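Local coordinates for protein cytosolic malate dehydrogenase (Trichomonas vaginalis, PDB 4UUO) that probably catalyses the NAD-dependent interconversion of malate and oxaloacetate, at residues A[135-140]-A[325-330]; A[106-111]-A[139-144]; A[193-198]-A[300-305]; A[180-185]-A[285-290]. One frame throughout, in Å; residues are numbered along the deposited sequence.

Contact 1: A[135-140]-A[325-330]; sequences CLIAQA and TAWKVL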
loop_
_atom_site.group_PDB
_atom_site.type_symbol
_atom_site.label_atom_id
_atom_site.label_comp_id
_atom_site.label_asym_id
_atom_site.label_seq_id
_atom_site.Cartn_x
_atom_site.Cartn_y
_atom_site.Cartn_z
ATOM N N CYS A 135 -25.076 0.245 -3.598
ATOM C CA CYS A 135 -25.374 0.109 -2.187
ATOM C C CYS A 135 -26.881 -0.015 -1.963
ATOM O O CYS A 135 -27.332 -0.718 -1.054
ATOM C CB CYS A 135 -24.812 1.298 -1.413
ATOM S SG CYS A 135 -25.099 1.210 0.361
ATOM N N LEU A 136 -27.662 0.656 -2.804
ATOM C CA LEU A 136 -29.119 0.597 -2.690
ATOM C C LEU A 136 -29.660 -0.768 -3.131
ATOM O O LEU A 136 -30.684 -1.236 -2.630
ATOM C CB LEU A 136 -29.771 1.711 -3.515
ATOM C CG LEU A 136 -31.254 1.962 -3.213
ATOM C CD1 LEU A 136 -31.411 2.658 -1.869
ATOM C CD2 LEU A 136 -31.945 2.757 -4.321
ATOM N N ILE A 137 -28.970 -1.396 -4.079
ATOM C CA ILE A 137 -29.345 -2.728 -4.540
ATOM C C ILE A 137 -29.104 -3.742 -3.431
ATOM O O ILE A 137 -29.957 -4.581 -3.141
ATOM C CB ILE A 137 -28.542 -3.164 -5.794
ATOM C CG1 ILE A 137 -28.667 -2.133 -6.927
ATOM C CG2 ILE A 137 -28.966 -4.555 -6.238
ATOM C CD1 ILE A 137 -30.072 -1.717 -7.225
ATOM N N ALA A 138 -27.926 -3.655 -2.822
ATOM C CA ALA A 138 -27.547 -4.563 -1.750
ATOM C C ALA A 138 -28.491 -4.405 -0.570
ATOM O O ALA A 138 -29.008 -5.391 -0.035
ATOM C CB ALA A 138 -26.116 -4.311 -1.326
ATOM N N GLN A 139 -28.725 -3.158 -0.178
ATOM C CA GLN A 139 -29.622 -2.871 0.934
ATOM C C GLN A 139 -31.017 -3.460 0.720
ATOM O O GLN A 139 -31.627 -3.991 1.651
ATOM C CB GLN A 139 -29.730 -1.364 1.162
ATOM C CG GLN A 139 -30.885 -0.993 2.074
ATOM C CD GLN A 139 -30.864 0.454 2.513
ATOM O OE1 GLN A 139 -31.016 0.751 3.698
ATOM N NE2 GLN A 139 -30.689 1.363 1.562
ATOM N N ALA A 140 -31.505 -3.375 -0.515
ATOM C CA ALA A 140 -32.854 -3.818 -0.860
ATOM C C ALA A 140 -32.955 -5.333 -0.960
ATOM O O ALA A 140 -34.046 -5.881 -1.116
ATOM C CB ALA A 140 -33.297 -3.178 -2.168
ATOM N N THR A 325 -33.826 3.301 -12.934
ATOM C CA THR A 325 -33.292 2.492 -14.026
ATOM C C THR A 325 -32.883 1.112 -13.519
ATOM O O THR A 325 -33.015 0.109 -14.224
ATOM C CB THR A 325 -32.072 3.176 -14.686
ATOM O OG1 THR A 325 -32.429 4.496 -15.113
ATOM C CG2 THR A 325 -31.571 2.371 -15.876
ATOM N N ALA A 326 -32.374 1.072 -12.291
ATOM C CA ALA A 326 -32.011 -0.186 -11.657
ATOM C C ALA A 326 -33.244 -1.062 -11.484
ATOM O O ALA A 326 -33.192 -2.255 -11.752
ATOM C CB ALA A 326 -31.340 0.060 -10.319
ATOM N N TRP A 327 -34.355 -0.472 -11.044
ATOM C CA TRP A 327 -35.589 -1.237 -10.882
ATOM C C TRP A 327 -36.089 -1.705 -12.245
ATOM O O TRP A 327 -36.600 -2.815 -12.390
ATOM C CB TRP A 327 -36.680 -0.418 -10.181
ATOM C CG TRP A 327 -36.316 0.241 -8.861
ATOM C CD1 TRP A 327 -36.830 1.411 -8.381
ATOM C CD2 TRP A 327 -35.391 -0.226 -7.859
ATOM N NE1 TRP A 327 -36.286 1.706 -7.156
ATOM C CE2 TRP A 327 -35.400 0.719 -6.813
ATOM C CE3 TRP A 327 -34.552 -1.337 -7.750
ATOM C CZ2 TRP A 327 -34.608 0.581 -5.673
ATOM C CZ3 TRP A 327 -33.770 -1.475 -6.616
ATOM C CH2 TRP A 327 -33.804 -0.522 -5.594
ATOM N N LYS A 328 -35.923 -0.843 -13.243
ATOM C CA LYS A 328 -36.333 -1.139 -14.610
ATOM C C LYS A 328 -35.653 -2.387 -15.188
ATOM O O LYS A 328 -36.324 -3.262 -15.729
ATOM C CB LYS A 328 -36.050 0.070 -15.499
ATOM C CG LYS A 328 -36.642 -0.016 -16.885
ATOM C CD LYS A 328 -36.159 1.148 -17.722
ATOM C CE LYS A 328 -36.605 1.018 -19.158
ATOM N NZ LYS A 328 -36.003 2.077 -20.013
ATOM N N VAL A 329 -34.328 -2.473 -15.069
ATOM C CA VAL A 329 -33.588 -3.597 -15.644
ATOM C C VAL A 329 -33.458 -4.772 -14.678
ATOM O O VAL A 329 -32.871 -5.804 -15.019
ATOM C CB VAL A 329 -32.172 -3.185 -16.084
ATOM C CG1 VAL A 329 -32.214 -1.878 -16.863
ATOM C CG2 VAL A 329 -31.253 -3.072 -14.879
ATOM N N LEU A 330 -33.989 -4.608 -13.470
ATOM C CA LEU A 330 -34.019 -5.697 -12.503
ATOM C C LEU A 330 -35.405 -6.317 -12.479
ATOM O O LEU A 330 -35.655 -7.276 -11.748
ATOM C CB LEU A 330 -33.635 -5.213 -11.107
ATOM C CG LEU A 330 -32.167 -5.362 -10.713
ATOM C CD1 LEU A 330 -31.276 -4.814 -11.796
ATOM C CD2 LEU A 330 -31.892 -4.663 -9.388
#
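Ile137 and Ala326 mark the nearest backbone approach, CA to CA 8.0 Å, between helix segments 135-139 and 325-329, whose axes pass 11.5 Å apart at a signed crossing angle of -56°. This is an interdomain helix-helix contact: helix 131-139 belongs to the Rossmann-type NAD-binding domain, helix 306-329 to the alpha/beta C-terminal domain. With axes this far apart, long side chains bridge the gap, and the contact is entirely apolar, without a hydrogen bond across it. Trp327 and Ile137 do most of the reaching. Trp327 CG lies anti to the carbonyl carbon (chi1 -52°), and the six-membered ring lies against helix 131-139. There Trp327 CZ2 meets Leu136 CD2 at 3.7 Å, the two side chains crossing at about a right angle, while Trp327 CH2 comes to 4.4 Å from Ala140 CB. Ile137 runs past the indole in the opposite direction. Elsewhere Leu136 also packs on Ile283 of strand 283-290, and Thr325 lies against Arg96, a predicted substrate-binding residue. The delta methyl of Ile137 joins the pieces: CD1 is 3.8 Å from Trp327 CZ3, 3.8 Å from Ala326 CB and 4.1 Å from Leu330 CD2.

Contact 2: A[106-111]-A[139-144]; sequences IFTVQG and QASAPK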
loop_
_atom_site.group_PDB
_atom_site.type_symbol
_atom_site.label_atom_id
_atom_site.label_comp_id
_atom_site.label_asym_id
_atom_site.label_seq_id
_atom_site.Cartn_x
_atom_site.Cartn_y
_atom_site.Cartn_z
ATOM N N ILE A 106 -24.705 -8.602 -9.361
ATOM C CA ILE A 106 -23.613 -8.740 -8.404
ATOM C C ILE A 106 -24.031 -8.329 -6.992
ATOM O O ILE A 106 -23.816 -9.072 -6.034
ATOM C CB ILE A 106 -22.399 -7.899 -8.822
ATOM C CG1 ILE A 106 -21.825 -8.415 -10.138
ATOM C CG2 ILE A 106 -21.337 -7.899 -7.732
ATOM C CD1 ILE A 106 -20.709 -7.560 -10.692
ATOM N N PHE A 107 -24.644 -7.156 -6.866
ATOM C CA PHE A 107 -24.924 -6.613 -5.542
ATOM C C PHE A 107 -26.234 -7.103 -4.908
ATOM O O PHE A 107 -26.435 -6.943 -3.703
ATOM C CB PHE A 107 -24.902 -5.084 -5.601
ATOM C CG PHE A 107 -23.518 -4.510 -5.558
ATOM C CD1 PHE A 107 -22.905 -4.239 -4.344
ATOM C CD2 PHE A 107 -22.814 -4.277 -6.728
ATOM C CE1 PHE A 107 -21.619 -3.728 -4.298
ATOM C CE2 PHE A 107 -21.525 -3.762 -6.691
ATOM C CZ PHE A 107 -20.929 -3.490 -5.473
ATOM N N THR A 108 -27.119 -7.705 -5.691
ATOM C CA THR A 108 -28.310 -8.300 -5.095
ATOM C C THR A 108 -27.882 -9.592 -4.417
ATOM O O THR A 108 -28.388 -9.950 -3.351
ATOM C CB THR A 108 -29.442 -8.566 -6.129
ATOM O OG1 THR A 108 -30.594 -9.080 -5.454
ATOM C CG2 THR A 108 -29.016 -9.562 -7.196
ATOM N N VAL A 109 -26.917 -10.265 -5.036
ATOM C CA VAL A 109 -26.336 -11.486 -4.499
ATOM C C VAL A 109 -25.551 -11.196 -3.221
ATOM O O VAL A 109 -25.713 -11.889 -2.215
ATOM C CB VAL A 109 -25.421 -12.158 -5.543
ATOM C CG1 VAL A 109 -24.469 -13.146 -4.881
ATOM C CG2 VAL A 109 -26.261 -12.828 -6.629
ATOM N N GLN A 110 -24.721 -10.155 -3.263
ATOM C CA GLN A 110 -23.900 -9.766 -2.118
ATOM C C GLN A 110 -24.718 -9.119 -1.006
ATOM O O GLN A 110 -24.382 -9.246 0.174
ATOM C CB GLN A 110 -22.785 -8.818 -2.562
ATOM C CG GLN A 110 -21.771 -9.488 -3.469
ATOM C CD GLN A 110 -20.531 -8.653 -3.689
ATOM O OE1 GLN A 110 -20.449 -7.511 -3.242
ATOM N NE2 GLN A 110 -19.554 -9.224 -4.380
ATOM N N GLY A 111 -25.782 -8.416 -1.383
ATOM C CA GLY A 111 -26.678 -7.821 -0.409
ATOM C C GLY A 111 -27.343 -8.906 0.416
ATOM O O GLY A 111 -27.487 -8.779 1.631
ATOM N N GLN A 139 -28.725 -3.158 -0.178
ATOM C CA GLN A 139 -29.622 -2.871 0.934
ATOM C C GLN A 139 -31.017 -3.460 0.720
ATOM O O GLN A 139 -31.627 -3.991 1.651
ATOM C CB GLN A 139 -29.730 -1.364 1.162
ATOM C CG GLN A 139 -30.885 -0.993 2.074
ATOM C CD GLN A 139 -30.864 0.454 2.513
ATOM O OE1 GLN A 139 -31.016 0.751 3.698
ATOM N NE2 GLN A 139 -30.689 1.363 1.562
ATOM N N ALA A 140 -31.505 -3.375 -0.515
ATOM C CA ALA A 140 -32.854 -3.818 -0.860
ATOM C C ALA A 140 -32.955 -5.333 -0.960
ATOM O O ALA A 140 -34.046 -5.881 -1.116
ATOM C CB ALA A 140 -33.297 -3.178 -2.168
ATOM N N SER A 141 -31.812 -6.004 -0.879
ATOM C CA SER A 141 -31.773 -7.456 -0.945
ATOM C C SER A 141 -31.608 -8.057 0.448
ATOM O O SER A 141 -31.730 -9.267 0.630
ATOM C CB SER A 141 -30.637 -7.917 -1.861
ATOM O OG SER A 141 -30.739 -7.325 -3.145
ATOM N N ALA A 142 -31.338 -7.200 1.427
ATOM C CA ALA A 142 -31.097 -7.639 2.797
ATOM C C ALA A 142 -32.212 -7.193 3.742
ATOM O O ALA A 142 -32.143 -6.099 4.304
ATOM C CB ALA A 142 -29.757 -7.111 3.280
ATOM N N PRO A 143 -33.237 -8.044 3.929
ATOM C CA PRO A 143 -34.423 -7.700 4.733
ATOM C C PRO A 143 -34.166 -7.637 6.244
ATOM O O PRO A 143 -34.919 -6.969 6.958
ATOM C CB PRO A 143 -35.417 -8.836 4.414
ATOM C CG PRO A 143 -34.867 -9.543 3.215
ATOM C CD PRO A 143 -33.377 -9.363 3.291
ATOM N N LYS A 144 -33.134 -8.329 6.719
ATOM C CA LYS A 144 -32.833 -8.387 8.145
ATOM C C LYS A 144 -32.037 -7.160 8.583
ATOM O O LYS A 144 -32.147 -6.710 9.724
ATOM C CB LYS A 144 -32.064 -9.674 8.470
ATOM C CG LYS A 144 -31.679 -9.856 9.928
ATOM C CD LYS A 144 -30.831 -11.110 10.126
ATOM C CE LYS A 144 -30.524 -11.340 11.603
ATOM N NZ LYS A 144 -29.622 -12.508 11.822
#
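Thr108 and Ser141 supply the one hydrogen bond of this contact, Thr108 OG1 donating to Ser141 OG at 2.9 Å. Two torsions bring the hydroxyls together: Thr108 OG1 stands anti to its backbone N (chi1 -177°), and Ser141 OG stands beside its own N, anti to the carbonyl carbon (chi1 -55°). Ser141 OG is in turn bonded to the carbonyl oxygen Ile137 O, which can only accept. The serine hydroxyl therefore relays a short chain of bonds from the side of helix 96-117 to the backbone of helix 131-139.

The remaining contacts are van der Waals. Ser141 CB rests 3.4 Å from Thr108 O and 4.1 Å from Gly111 C, while Ala142 CB lies 3.3 Å from Gly111 O. Gly111 has no side chain to hold the segments apart, and its CA comes to 5.1 Å from Ser141 CA.

Backbone bonding shapes the loop that makes this approach. Residues Gln139 to Ala142 form a type I beta turn, with Ala142 N bonded to Gln139 O at 3.2 Å.

Within the Rossmann-type domain, the turn lies between helix 131-139 and strand 150-152 and is set against the side of helix 96-117. Further along that helix, Asn115 OD1 accepts from Lys144 N; Phe107 meanwhile packs on Ile137 of helix 131-139 and on Leu84 of strand 81-84.

Contact 3: A[193-198]-A[300-305]; sequences TTHATV and EGLELN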
loop_
_atom_site.group_PDB
_atom_site.type_symbol
_atom_site.label_atom_id
_atom_site.label_comp_id
_atom_site.label_asym_id
_atom_site.label_seq_id
_atom_site.Cartn_x
_atom_site.Cartn_y
_atom_site.Cartn_z
ATOM N N THR A 193 -17.554 23.874 0.128
ATOM C CA THR A 193 -16.464 24.542 0.829
ATOM C C THR A 193 -16.929 25.791 1.546
ATOM O O THR A 193 -16.147 26.718 1.744
ATOM C CB THR A 193 -15.337 24.945 -0.139
ATOM O OG1 THR A 193 -15.909 25.402 -1.372
ATOM C CG2 THR A 193 -14.425 23.767 -0.415
ATOM N N THR A 194 -18.199 25.824 1.931
ATOM C CA THR A 194 -18.767 27.025 2.540
ATOM C C THR A 194 -18.793 26.939 4.063
ATOM O O THR A 194 -19.153 27.897 4.741
ATOM C CB THR A 194 -20.183 27.283 2.021
ATOM O OG1 THR A 194 -21.050 26.225 2.445
ATOM C CG2 THR A 194 -20.172 27.340 0.505
ATOM N N HIS A 195 -18.404 25.786 4.591
ATOM C CA HIS A 195 -18.307 25.593 6.031
ATOM C C HIS A 195 -16.867 25.300 6.425
ATOM O O HIS A 195 -16.563 25.099 7.600
ATOM C CB HIS A 195 -19.206 24.446 6.489
ATOM C CG HIS A 195 -20.392 24.217 5.606
ATOM N ND1 HIS A 195 -21.563 24.936 5.728
ATOM C CD2 HIS A 195 -20.589 23.344 4.591
ATOM C CE1 HIS A 195 -22.428 24.516 4.824
ATOM N NE2 HIS A 195 -21.862 23.550 4.120
ATOM N N ALA A 196 -15.985 25.279 5.430
ATOM C CA ALA A 196 -14.603 24.856 5.631
ATOM C C ALA A 196 -13.753 25.916 6.336
ATOM O O ALA A 196 -13.965 27.123 6.167
ATOM C CB ALA A 196 -13.978 24.482 4.298
ATOM N N THR A 197 -12.795 25.444 7.131
ATOM C CA THR A 197 -11.872 26.308 7.864
ATOM C C THR A 197 -10.422 25.854 7.662
ATOM O O THR A 197 -10.175 24.738 7.207
ATOM C CB THR A 197 -12.192 26.334 9.378
ATOM O OG1 THR A 197 -12.037 25.020 9.932
ATOM C CG2 THR A 197 -13.615 26.809 9.614
ATOM N N VAL A 198 -9.473 26.727 7.994
ATOM C CA VAL A 198 -8.051 26.420 7.864
ATOM C C VAL A 198 -7.247 27.103 8.971
ATOM O O VAL A 198 -7.416 28.293 9.233
ATOM C CB VAL A 198 -7.500 26.842 6.474
ATOM C CG1 VAL A 198 -7.880 28.274 6.146
ATOM C CG2 VAL A 198 -5.983 26.646 6.401
ATOM N N GLU A 300 -26.972 18.523 10.690
ATOM C CA GLU A 300 -28.312 18.931 10.246
ATOM C C GLU A 300 -28.551 20.432 10.047
ATOM O O GLU A 300 -29.352 20.817 9.193
ATOM C CB GLU A 300 -29.362 18.408 11.230
ATOM C CG GLU A 300 -29.725 16.946 11.051
ATOM C CD GLU A 300 -30.863 16.518 11.962
ATOM O OE1 GLU A 300 -31.405 17.379 12.688
ATOM O OE2 GLU A 300 -31.217 15.321 11.952
ATOM N N GLY A 301 -27.890 21.277 10.832
ATOM C CA GLY A 301 -28.172 22.703 10.784
ATOM C C GLY A 301 -27.101 23.535 10.106
ATOM O O GLY A 301 -26.283 24.162 10.775
ATOM N N LEU A 302 -27.110 23.548 8.777
ATOM C CA LEU A 302 -26.107 24.289 8.013
ATOM C C LEU A 302 -26.750 25.316 7.083
ATOM O O LEU A 302 -27.907 25.171 6.683
ATOM C CB LEU A 302 -25.223 23.332 7.198
ATOM C CG LEU A 302 -24.181 22.472 7.926
ATOM C CD1 LEU A 302 -23.465 21.543 6.958
ATOM C CD2 LEU A 302 -23.177 23.337 8.654
ATOM N N GLU A 303 -25.989 26.354 6.749
ATOM C CA GLU A 303 -26.437 27.372 5.806
ATOM C C GLU A 303 -25.970 27.040 4.392
ATOM O O GLU A 303 -24.776 27.118 4.082
ATOM C CB GLU A 303 -25.925 28.757 6.220
ATOM C CG GLU A 303 -26.388 29.218 7.593
ATOM C CD GLU A 303 -27.873 29.516 7.644
ATOM O OE1 GLU A 303 -28.469 29.775 6.577
ATOM O OE2 GLU A 303 -28.444 29.490 8.755
ATOM N N LEU A 304 -26.915 26.665 3.537
ATOM C CA LEU A 304 -26.598 26.325 2.156
ATOM C C LEU A 304 -26.973 27.465 1.221
ATOM O O LEU A 304 -28.105 27.939 1.236
ATOM C CB LEU A 304 -27.321 25.045 1.732
ATOM C CG LEU A 304 -27.133 23.805 2.608
ATOM C CD1 LEU A 304 -27.789 22.612 1.952
ATOM C CD2 LEU A 304 -25.659 23.529 2.875
ATOM N N ASN A 305 -26.021 27.903 0.407
ATOM C CA ASN A 305 -26.290 28.949 -0.570
ATOM C C ASN A 305 -27.012 28.394 -1.796
ATOM O O ASN A 305 -27.261 27.191 -1.893
ATOM C CB ASN A 305 -24.990 29.649 -0.983
ATOM C CG ASN A 305 -23.849 28.677 -1.212
ATOM O OD1 ASN A 305 -23.661 28.170 -2.317
ATOM N ND2 ASN A 305 -23.079 28.414 -0.166
#
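His195 meets Leu302 and Leu304 through an imidazole ring set between the loop after strand 190-192 and the loop that leads into helix 306-329, both in the alpha/beta C-terminal domain. CB leaves the backbone toward 300-305 and carries the ring into that loop. His195 CD2 has Leu302 CD1 4.1 Å away, and His195 ND1 lies 3.7 Å from Leu302 CD2. At His195 CE1 the surroundings are mixed: Glu303 O stands 3.6 Å from it and Leu304 CD2 3.9 Å. NE2, at the far end, is hydrogen-bonded to Asp192 OD2, with Leu302 CD1 and Leu304 CD2 nearby.

The two ring faces have different neighbours. Leu302 CG stands anti to its carbonyl carbon (chi1 -73°), and from there Leu302 CD1 sits over one face, 3.9 Å from the His195 ring centroid and 14° off the normal, a CH-pi contact. Over the opposite face, toward the rim, lies Thr194 OG1, which is itself hydrogen-bonded to Asp192 OD1. Leu304 CD2 approaches the edge, near the ring plane.

Beside this, Thr194 and Asn305 reach toward each other tip to tip, Thr194 CG2 facing Asn305 ND2 without a bond. The other end of that amide is engaged in the helix: Asn305 is the N-cap residue of helix 306-329, and its OD1 accepts from Val308 N.

No hydrogen bond crosses between the segments. The methyl-to-ring contacts hold them together, while Asp192 fixes the imidazole by a bond to His195 NE2 and steadies the Thr194 hydroxyl above it; a carboxylate so placed would probably favour a proton on NE2.

Contact 4: A[180-185]-A[285-290]; sequences CIWGNH and SFPVTV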
loop_
_atom_site.group_PDB
_atom_site.type_symbol
_atom_site.label_atom_id
_atom_site.label_comp_id
_atom_site.label_asym_id
_atom_site.label_seq_id
_atom_site.Cartn_x
_atom_site.Cartn_y
_atom_site.Cartn_z
ATOM N N CYS A 180 -17.041 18.762 2.825
ATOM C CA CYS A 180 -17.929 17.627 2.618
ATOM C C CYS A 180 -18.336 17.465 1.164
ATOM O O CYS A 180 -18.367 18.427 0.395
ATOM C CB CYS A 180 -19.186 17.745 3.489
ATOM S SG CYS A 180 -20.211 19.207 3.163
ATOM N N ILE A 181 -18.637 16.224 0.801
ATOM C CA ILE A 181 -19.240 15.915 -0.479
ATOM C C ILE A 181 -20.723 15.581 -0.256
ATOM O O ILE A 181 -21.057 14.820 0.657
ATOM C CB ILE A 181 -18.514 14.736 -1.174
ATOM C CG1 ILE A 181 -17.089 15.138 -1.588
ATOM C CG2 ILE A 181 -19.313 14.236 -2.373
ATOM C CD1 ILE A 181 -17.020 16.150 -2.737
ATOM N N TRP A 182 -21.601 16.174 -1.069
ATOM C CA TRP A 182 -23.032 15.852 -1.044
ATOM C C TRP A 182 -23.446 14.961 -2.219
ATOM O O TRP A 182 -22.896 15.073 -3.318
ATOM C CB TRP A 182 -23.892 17.119 -1.092
ATOM C CG TRP A 182 -23.725 18.103 0.027
ATOM C CD1 TRP A 182 -22.785 19.089 0.116
ATOM C CD2 TRP A 182 -24.555 18.235 1.191
ATOM N NE1 TRP A 182 -22.961 19.811 1.271
ATOM C CE2 TRP A 182 -24.039 19.310 1.947
ATOM C CE3 TRP A 182 -25.672 17.546 1.669
ATOM C CZ2 TRP A 182 -24.608 19.712 3.157
ATOM C CZ3 TRP A 182 -26.234 17.948 2.873
ATOM C CH2 TRP A 182 -25.702 19.024 3.600
ATOM N N GLY A 183 -24.433 14.096 -1.988
ATOM C CA GLY A 183 -25.110 13.391 -3.066
ATOM C C GLY A 183 -24.466 12.123 -3.598
ATOM O O GLY A 183 -24.062 11.242 -2.837
ATOM N N ASN A 184 -24.394 12.027 -4.923
ATOM C CA ASN A 184 -23.817 10.867 -5.590
ATOM C C ASN A 184 -22.290 10.884 -5.517
ATOM O O ASN A 184 -21.682 11.947 -5.405
ATOM C CB ASN A 184 -24.280 10.816 -7.045
ATOM C CG ASN A 184 -24.104 9.441 -7.668
ATOM O OD1 ASN A 184 -24.156 8.419 -6.978
ATOM N ND2 ASN A 184 -23.892 9.410 -8.979
ATOM N N HIS A 185 -21.667 9.711 -5.582
ATOM C CA HIS A 185 -20.225 9.624 -5.397
ATOM C C HIS A 185 -19.475 10.218 -6.582
ATOM O O HIS A 185 -18.299 10.571 -6.464
ATOM C CB HIS A 185 -19.791 8.176 -5.172
ATOM C CG HIS A 185 -19.826 7.331 -6.406
ATOM N ND1 HIS A 185 -20.985 7.095 -7.118
ATOM C CD2 HIS A 185 -18.846 6.653 -7.050
ATOM C CE1 HIS A 185 -20.713 6.319 -8.151
ATOM N NE2 HIS A 185 -19.423 6.033 -8.130
ATOM N N SER A 285 -24.974 11.249 0.030
ATOM C CA SER A 285 -23.798 11.653 0.792
ATOM C C SER A 285 -24.079 12.912 1.606
ATOM O O SER A 285 -24.569 13.903 1.069
ATOM C CB SER A 285 -22.599 11.876 -0.138
ATOM O OG SER A 285 -21.415 12.160 0.597
ATOM N N PHE A 286 -23.762 12.858 2.899
ATOM C CA PHE A 286 -23.969 13.981 3.811
ATOM C C PHE A 286 -22.696 14.355 4.556
ATOM O O PHE A 286 -21.798 13.526 4.713
ATOM C CB PHE A 286 -25.056 13.647 4.840
ATOM C CG PHE A 286 -26.429 13.516 4.261
ATOM C CD1 PHE A 286 -27.261 14.621 4.160
ATOM C CD2 PHE A 286 -26.899 12.284 3.834
ATOM C CE1 PHE A 286 -28.537 14.500 3.630
ATOM C CE2 PHE A 286 -28.171 12.153 3.306
ATOM C CZ PHE A 286 -28.993 13.262 3.203
ATOM N N PRO A 287 -22.614 15.611 5.023
ATOM C CA PRO A 287 -21.633 15.931 6.060
ATOM C C PRO A 287 -22.081 15.276 7.359
ATOM O O PRO A 287 -23.158 15.596 7.873
ATOM C CB PRO A 287 -21.682 17.462 6.145
ATOM C CG PRO A 287 -23.042 17.823 5.662
ATOM C CD PRO A 287 -23.401 16.789 4.623
ATOM N N VAL A 288 -21.288 14.337 7.862
ATOM C CA VAL A 288 -21.688 13.592 9.043
ATOM C C VAL A 288 -20.619 13.598 10.127
ATOM O O VAL A 288 -19.417 13.593 9.848
ATOM C CB VAL A 288 -22.037 12.121 8.700
ATOM C CG1 VAL A 288 -23.106 12.057 7.619
ATOM C CG2 VAL A 288 -20.799 11.360 8.271
ATOM N N THR A 289 -21.080 13.636 11.370
ATOM C CA THR A 289 -20.240 13.333 12.515
ATOM C C THR A 289 -20.447 11.848 12.824
ATOM O O THR A 289 -21.438 11.256 12.381
ATOM C CB THR A 289 -20.591 14.225 13.736
ATOM O OG1 THR A 289 -19.673 13.976 14.807
ATOM C CG2 THR A 289 -22.014 13.967 14.219
ATOM N N VAL A 290 -19.509 11.228 13.537
ATOM C CA VAL A 290 -19.693 9.841 13.980
ATOM C C VAL A 290 -19.314 9.726 15.447
ATOM O O VAL A 290 -18.242 10.173 15.847
ATOM C CB VAL A 290 -18.851 8.829 13.155
ATOM C CG1 VAL A 290 -19.081 7.411 13.662
ATOM C CG2 VAL A 290 -19.175 8.922 11.664
#
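Trp182 and Ser285 are turned toward their partners by their first torsions: Trp182 CG stands anti to its carbonyl carbon (chi1 -61°), and Ser285 OG anti to its backbone N (chi1 -175°). The motif is a single antiparallel bridge that joins strand 283-290 to the residue just after strand 176-182, linking two sheets of the alpha/beta C-terminal domain. Gly183 and Ser285 form its hydrogen-bonded pair: Gly183 N donates to Ser285 O at 3.1 Å, and Ser285 N returns a 3.0 Å bond to Gly183 O, in the carbonyl plane and on a lone pair. Ser285 OG adds a third link, to Ile181 O at 2.7 Å, with the donor well above the carbonyl plane; it is also bonded to Thr154 OG1.

Next to the bridge, the indole packs on Pro287 and Phe286. Pro287 CD lies over the six-membered ring of Trp182, 3.4 Å from its centroid, as a CH-pi contact, and Phe286 CD1 is 3.7 Å from Trp182 CZ3, the ring planes at 70°. Trp182 NE1 is bonded to Asp192. Just beyond the bridge comes His185, the predicted proton acceptor, so the bridge joins strand 283-290 to the chain leading into the probable active site. Ser285 O serves twice, since Trp182 CA also approaches it at 3.3 Å in a CA-H...O contact.

In the fold
From the N terminus, contact 2 closes the first and shortest loop, within the Rossmann-type domain, bringing 139-144 back to helix 96-117. Contact 1 opens where it ends: the two share Gln139 and Ala140, and Ala138 and Ile137 pack on Phe107, Thr108 and Gly111. Its loop closes only at 325-330, so it ties the NAD-binding domain to the C-terminal helix and spans contacts 3 and 4. Those two cross, their segments alternating as 180-185, 193-198, 285-290 and 300-305. They also touch, through Leu302 with Pro287 and Leu304 with Trp182, linking two antiparallel sheets to the loop before helix 306-329. Contacts 2 and 3 lie on opposite sides of the chain's centre.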